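Local coordinates for 336aa long hypothetical dTDP-glucose 4,6-dehydratase (Pyrococcus horikoshii, PDB 2HUN), which binds NAD and probably acts as a dTDP-glucose 4,6-dehydratase, at residues 194-199 and 255-260; 216-221 and 292-297. All coordinates share one frame; numbering follows the deposited sequence.

Contact 1 (194-199 and 255-260); sequences KTIIRA and KIILRL
Two helices of the C-terminal lobe, 191-200 and 250-260, pack through Ile257, which meets Thr195 and Ile196, and through Leu258, which meets Ala199. The segment axes approach to 10.1 Å and cross at -44°, a spacing filled by short and branched apolar groups. Ile257 works with both its branches. Its CD1 lies 3.7 Å from Thr195 CG2, and its CG2, set anti to the backbone N by chi1 of -71°, sits 3.9 Å from Ile196 CG1, where the two isoleucine side chains cross nearly at right angles. Thr195 offers its methyl to this apolar surface, while its OG1 hydrogen-bonds to Leu191 O, one turn back in its own helix. Farther along, Ala199 CB receives Leu258 CD2 at 3.8 Å, one methyl against another. Cutting Ile257 back to an alanine removes both branches, CG2 and CG1 with CD1, and is likely to leave a gap facing the Thr195 methyl and Ile196 CG1. All five residues are buried. Ile205 of strand 205-208 touches Thr195, Ala199 and Leu258, bridging the two helices, and Ile268 of the neighbouring parallel strand 268-271 also packs on Leu258; Ile196 reaches Thr307 of helix 300-313.

Contact 2 (216-221 and 292-297); sequences DWLYVE and LKWRPK
The backbones that carry Leu218 and Trp294 run nearly at right angles, the CA path from Leu218 to Glu221 lying 81° from that of Trp294 to Lys297. The first segment is a strand-to-helix junction of the Rossmann-type domain, where strand 215-219 ends and Tyr219 takes the N-cap position of helix 220-233. The second is irregular and lies between helices 286-292 and 300-313; it leaves the former at Lys293, whose phi is positive, and continues in extended conformation from Trp294 to Pro296. The backbones stay well apart, with the CA atoms of Leu218 and Pro296 8.2 Å from each other, and side chains span the interval. Leu218 has CG anti to the backbone N (chi1 176°), which swings the isobutyl group towards the indole, CD1 leading. This methyl arrives at the edge of the ring, close to its plane, and lies 4.0 Å from Trp294 CH2. Pro296 N lies over one face of the same indole, displaced from the ring centre. Beyond the edge contact, Trp294 packs on Ala226 and Leu229 of helix 220-233, and its NE1 makes a weak hydrogen bond to Asp222 O, so the ring rests against the helix that follows Leu218. Leu218 also lies about 4 Å, between side chains, from the NAD-binding residue Asn181, which puts this packing beside the cofactor pocket, the Leu218 side chain being about 8 Å from NAD. At the more exposed end, Glu221 forms a salt bridge with Arg225 and a hydrogen bond with Tyr298 OH. Lys297 runs past it with its aliphatic chain, CD lying 4.3 Å from Glu221 OE2, while its NZ stays 6.0 Å from that oxygen.

How the contacts relate
From the N terminus, the chain reaches helix 191-200 after the long strand 172-182, and contact 1 opens there. It next passes strand 205-208 and enters strand 215-219, where contact 2 opens. Contact 1 closes first, at helix 250-260; contact 2 closes later, in the loop after helix 286-292. The two closures therefore cross rather than nest. Their centres are 22 Å apart and their nearest atoms about 9 Å apart, so they do not touch. Contact 1 joins two helices beside the small parallel sheet, whereas contact 2 ties the loop before helix 300-313 to the larger sheet near NAD. Helix 300-313 touches residues of both contacts.

Contact 1 (194-199 and 255-260)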
# COMPACT_ATOMS: atom_id res chain seq x y z
N LYS A 194 18.90 24.94 7.33
CA LYS A 194 20.25 24.79 7.87
C LYS A 194 21.22 25.70 7.13
O LYS A 194 22.04 26.39 7.74
CB LYS A 194 20.72 23.34 7.75
CG LYS A 194 22.11 23.09 8.30
CD LYS A 194 22.63 21.69 7.97
CE LYS A 194 22.64 21.45 6.46
NZ LYS A 194 23.34 22.53 5.68
N THR A 195 21.12 25.70 5.80
CA THR A 195 22.00 26.53 4.98
C THR A 195 21.84 28.02 5.29
O THR A 195 22.84 28.73 5.46
CB THR A 195 21.76 26.30 3.48
OG1 THR A 195 21.99 24.92 3.16
CG2 THR A 195 22.70 27.16 2.64
N ILE A 196 20.60 28.50 5.35
CA ILE A 196 20.34 29.91 5.63
C ILE A 196 20.89 30.30 7.00
O ILE A 196 21.62 31.28 7.13
CB ILE A 196 18.83 30.21 5.61
CG1 ILE A 196 18.27 30.00 4.19
CG2 ILE A 196 18.58 31.64 6.07
CD1 ILE A 196 16.77 30.01 4.13
N ILE A 197 20.53 29.52 8.02
CA ILE A 197 20.98 29.77 9.38
C ILE A 197 22.51 29.82 9.48
O ILE A 197 23.08 30.80 9.96
CB ILE A 197 20.44 28.68 10.33
CG1 ILE A 197 18.93 28.85 10.49
CG2 ILE A 197 21.15 28.76 11.68
CD1 ILE A 197 18.25 27.75 11.27
N ARG A 198 23.17 28.76 9.04
CA ARG A 198 24.63 28.70 9.09
C ARG A 198 25.31 29.83 8.32
O ARG A 198 26.28 30.41 8.79
CB ARG A 198 25.13 27.35 8.58
CG ARG A 198 24.86 26.19 9.53
CD ARG A 198 25.30 24.85 8.93
NE ARG A 198 26.75 24.75 8.78
CZ ARG A 198 27.59 24.44 9.76
NH1 ARG A 198 27.13 24.20 10.98
NH2 ARG A 198 28.89 24.38 9.52
N ALA A 199 24.79 30.14 7.13
CA ALA A 199 25.38 31.20 6.32
C ALA A 199 25.25 32.56 7.00
O ALA A 199 26.16 33.38 6.93
CB ALA A 199 24.72 31.24 4.95
N LYS A 255 24.25 27.23 -3.72
CA LYS A 255 24.75 28.36 -4.50
C LYS A 255 23.70 29.46 -4.66
O LYS A 255 24.02 30.64 -4.61
CB LYS A 255 25.22 27.91 -5.89
CG LYS A 255 26.64 27.36 -5.95
CD LYS A 255 27.03 26.98 -7.38
CE LYS A 255 28.33 26.19 -7.41
NZ LYS A 255 28.69 25.80 -8.80
N ILE A 256 22.45 29.06 -4.86
CA ILE A 256 21.37 30.02 -5.03
C ILE A 256 21.03 30.72 -3.71
O ILE A 256 20.75 31.92 -3.70
CB ILE A 256 20.12 29.32 -5.63
CG1 ILE A 256 20.40 28.95 -7.09
CG2 ILE A 256 18.90 30.23 -5.53
CD1 ILE A 256 19.30 28.17 -7.76
N ILE A 257 21.04 29.97 -2.62
CA ILE A 257 20.75 30.55 -1.31
C ILE A 257 21.77 31.64 -0.96
O ILE A 257 21.41 32.72 -0.51
CB ILE A 257 20.78 29.47 -0.20
CG1 ILE A 257 19.56 28.54 -0.35
CG2 ILE A 257 20.79 30.13 1.18
CD1 ILE A 257 19.54 27.40 0.64
N LEU A 258 23.04 31.34 -1.19
CA LEU A 258 24.10 32.30 -0.90
C LEU A 258 23.96 33.54 -1.76
O LEU A 258 24.08 34.66 -1.25
CB LEU A 258 25.47 31.65 -1.12
CG LEU A 258 25.70 30.43 -0.23
CD1 LEU A 258 27.09 29.87 -0.46
CD2 LEU A 258 25.52 30.82 1.23
N ARG A 259 23.72 33.35 -3.05
CA ARG A 259 23.55 34.48 -3.95
C ARG A 259 22.42 35.37 -3.45
O ARG A 259 22.58 36.58 -3.32
CB ARG A 259 23.23 33.99 -5.37
CG ARG A 259 22.59 35.06 -6.25
CD ARG A 259 22.55 34.66 -7.71
NE ARG A 259 21.71 33.49 -7.98
CZ ARG A 259 20.38 33.51 -8.06
NH1 ARG A 259 19.72 34.65 -7.89
NH2 ARG A 259 19.72 32.39 -8.31
N LEU A 260 21.27 34.75 -3.16
CA LEU A 260 20.10 35.48 -2.70
C LEU A 260 20.27 36.10 -1.32
O LEU A 260 19.48 36.95 -0.91
CB LEU A 260 18.86 34.58 -2.74
CG LEU A 260 18.45 34.19 -4.17
CD1 LEU A 260 17.31 33.19 -4.13
CD2 LEU A 260 18.05 35.44 -4.94

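Contact 2 (216-221 and 292-297)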
# COMPACT_ATOMS: atom_id res chain seq x y z
N ASP A 216 13.30 17.57 -6.40
CA ASP A 216 12.43 18.65 -6.83
C ASP A 216 12.08 19.46 -5.59
O ASP A 216 11.76 18.89 -4.54
CB ASP A 216 11.16 18.07 -7.47
CG ASP A 216 10.26 19.14 -8.06
OD1 ASP A 216 10.70 19.82 -9.01
OD2 ASP A 216 9.12 19.30 -7.57
N TRP A 217 12.16 20.78 -5.69
CA TRP A 217 11.84 21.63 -4.56
C TRP A 217 10.57 22.42 -4.83
O TRP A 217 10.45 23.11 -5.84
CB TRP A 217 13.02 22.57 -4.26
CG TRP A 217 14.23 21.80 -3.81
CD1 TRP A 217 15.26 21.35 -4.59
CD2 TRP A 217 14.46 21.27 -2.49
NE1 TRP A 217 16.12 20.58 -3.84
CE2 TRP A 217 15.65 20.52 -2.55
CE3 TRP A 217 13.78 21.37 -1.27
CZ2 TRP A 217 16.18 19.86 -1.44
CZ3 TRP A 217 14.30 20.71 -0.16
CH2 TRP A 217 15.49 19.97 -0.26
N LEU A 218 9.63 22.29 -3.90
CA LEU A 218 8.34 22.96 -4.01
C LEU A 218 8.10 23.90 -2.83
O LEU A 218 8.09 23.46 -1.68
CB LEU A 218 7.23 21.90 -4.07
CG LEU A 218 5.76 22.32 -4.10
CD1 LEU A 218 5.44 22.98 -5.42
CD2 LEU A 218 4.89 21.08 -3.90
N TYR A 219 7.90 25.19 -3.11
CA TYR A 219 7.64 26.14 -2.03
C TYR A 219 6.37 25.69 -1.31
O TYR A 219 5.36 25.41 -1.95
CB TYR A 219 7.45 27.56 -2.58
CG TYR A 219 7.36 28.61 -1.49
CD1 TYR A 219 8.38 28.75 -0.54
CD2 TYR A 219 6.24 29.44 -1.37
CE1 TYR A 219 8.28 29.67 0.50
CE2 TYR A 219 6.13 30.37 -0.34
CZ TYR A 219 7.15 30.48 0.60
OH TYR A 219 7.04 31.36 1.64
N VAL A 220 6.43 25.60 0.01
CA VAL A 220 5.29 25.12 0.78
C VAL A 220 3.95 25.80 0.47
O VAL A 220 2.93 25.13 0.38
CB VAL A 220 5.56 25.19 2.31
CG1 VAL A 220 5.63 26.65 2.78
CG2 VAL A 220 4.48 24.43 3.07
N GLU A 221 3.95 27.12 0.29
CA GLU A 221 2.68 27.78 -0.02
C GLU A 221 2.08 27.25 -1.33
O GLU A 221 0.85 27.16 -1.46
CB GLU A 221 2.86 29.31 -0.11
CG GLU A 221 1.53 30.07 -0.10
CD GLU A 221 1.69 31.54 -0.42
OE1 GLU A 221 2.53 32.20 0.23
OE2 GLU A 221 0.98 32.05 -1.31
N LEU A 292 -7.04 20.55 -12.97
CA LEU A 292 -7.34 21.62 -12.02
C LEU A 292 -6.64 22.94 -12.30
O LEU A 292 -6.81 23.90 -11.55
CB LEU A 292 -7.01 21.15 -10.61
CG LEU A 292 -7.49 19.75 -10.23
CD1 LEU A 292 -7.25 19.51 -8.74
CD2 LEU A 292 -8.96 19.59 -10.57
N LYS A 293 -5.87 23.00 -13.38
CA LYS A 293 -5.16 24.23 -13.75
C LYS A 293 -4.17 24.72 -12.71
O LYS A 293 -3.92 25.93 -12.61
CB LYS A 293 -6.16 25.34 -14.07
CG LYS A 293 -6.81 25.23 -15.44
CD LYS A 293 -7.56 23.92 -15.58
CE LYS A 293 -8.16 23.74 -16.97
NZ LYS A 293 -8.93 22.46 -17.01
N TRP A 294 -3.61 23.81 -11.92
CA TRP A 294 -2.63 24.21 -10.91
C TRP A 294 -1.27 24.52 -11.53
O TRP A 294 -0.77 23.75 -12.35
CB TRP A 294 -2.42 23.11 -9.87
CG TRP A 294 -1.34 23.49 -8.89
CD1 TRP A 294 -1.43 24.39 -7.87
CD2 TRP A 294 0.02 23.02 -8.89
NE1 TRP A 294 -0.22 24.52 -7.24
CE2 TRP A 294 0.69 23.69 -7.84
CE3 TRP A 294 0.73 22.11 -9.68
CZ2 TRP A 294 2.04 23.48 -7.56
CZ3 TRP A 294 2.08 21.89 -9.39
CH2 TRP A 294 2.72 22.57 -8.34
N ARG A 295 -0.68 25.63 -11.12
CA ARG A 295 0.65 26.05 -11.58
C ARG A 295 1.38 26.65 -10.38
O ARG A 295 0.75 27.25 -9.50
CB ARG A 295 0.54 27.15 -12.66
CG ARG A 295 -0.24 26.80 -13.92
CD ARG A 295 0.61 26.07 -14.95
NE ARG A 295 -0.11 25.90 -16.21
CZ ARG A 295 0.39 25.29 -17.28
NH1 ARG A 295 1.62 24.80 -17.24
NH2 ARG A 295 -0.34 25.17 -18.38
N PRO A 296 2.71 26.50 -10.30
CA PRO A 296 3.39 27.09 -9.15
C PRO A 296 3.26 28.61 -9.26
O PRO A 296 3.32 29.16 -10.37
CB PRO A 296 4.84 26.63 -9.32
CG PRO A 296 4.67 25.29 -9.99
CD PRO A 296 3.61 25.59 -11.04
N LYS A 297 3.06 29.27 -8.13
CA LYS A 297 2.91 30.73 -8.11
C LYS A 297 4.27 31.43 -7.95
O LYS A 297 4.44 32.57 -8.35
CB LYS A 297 1.98 31.15 -6.97
CG LYS A 297 1.87 32.65 -6.75
CD LYS A 297 1.00 32.97 -5.53
CE LYS A 297 0.93 34.47 -5.27
NZ LYS A 297 0.32 35.20 -6.42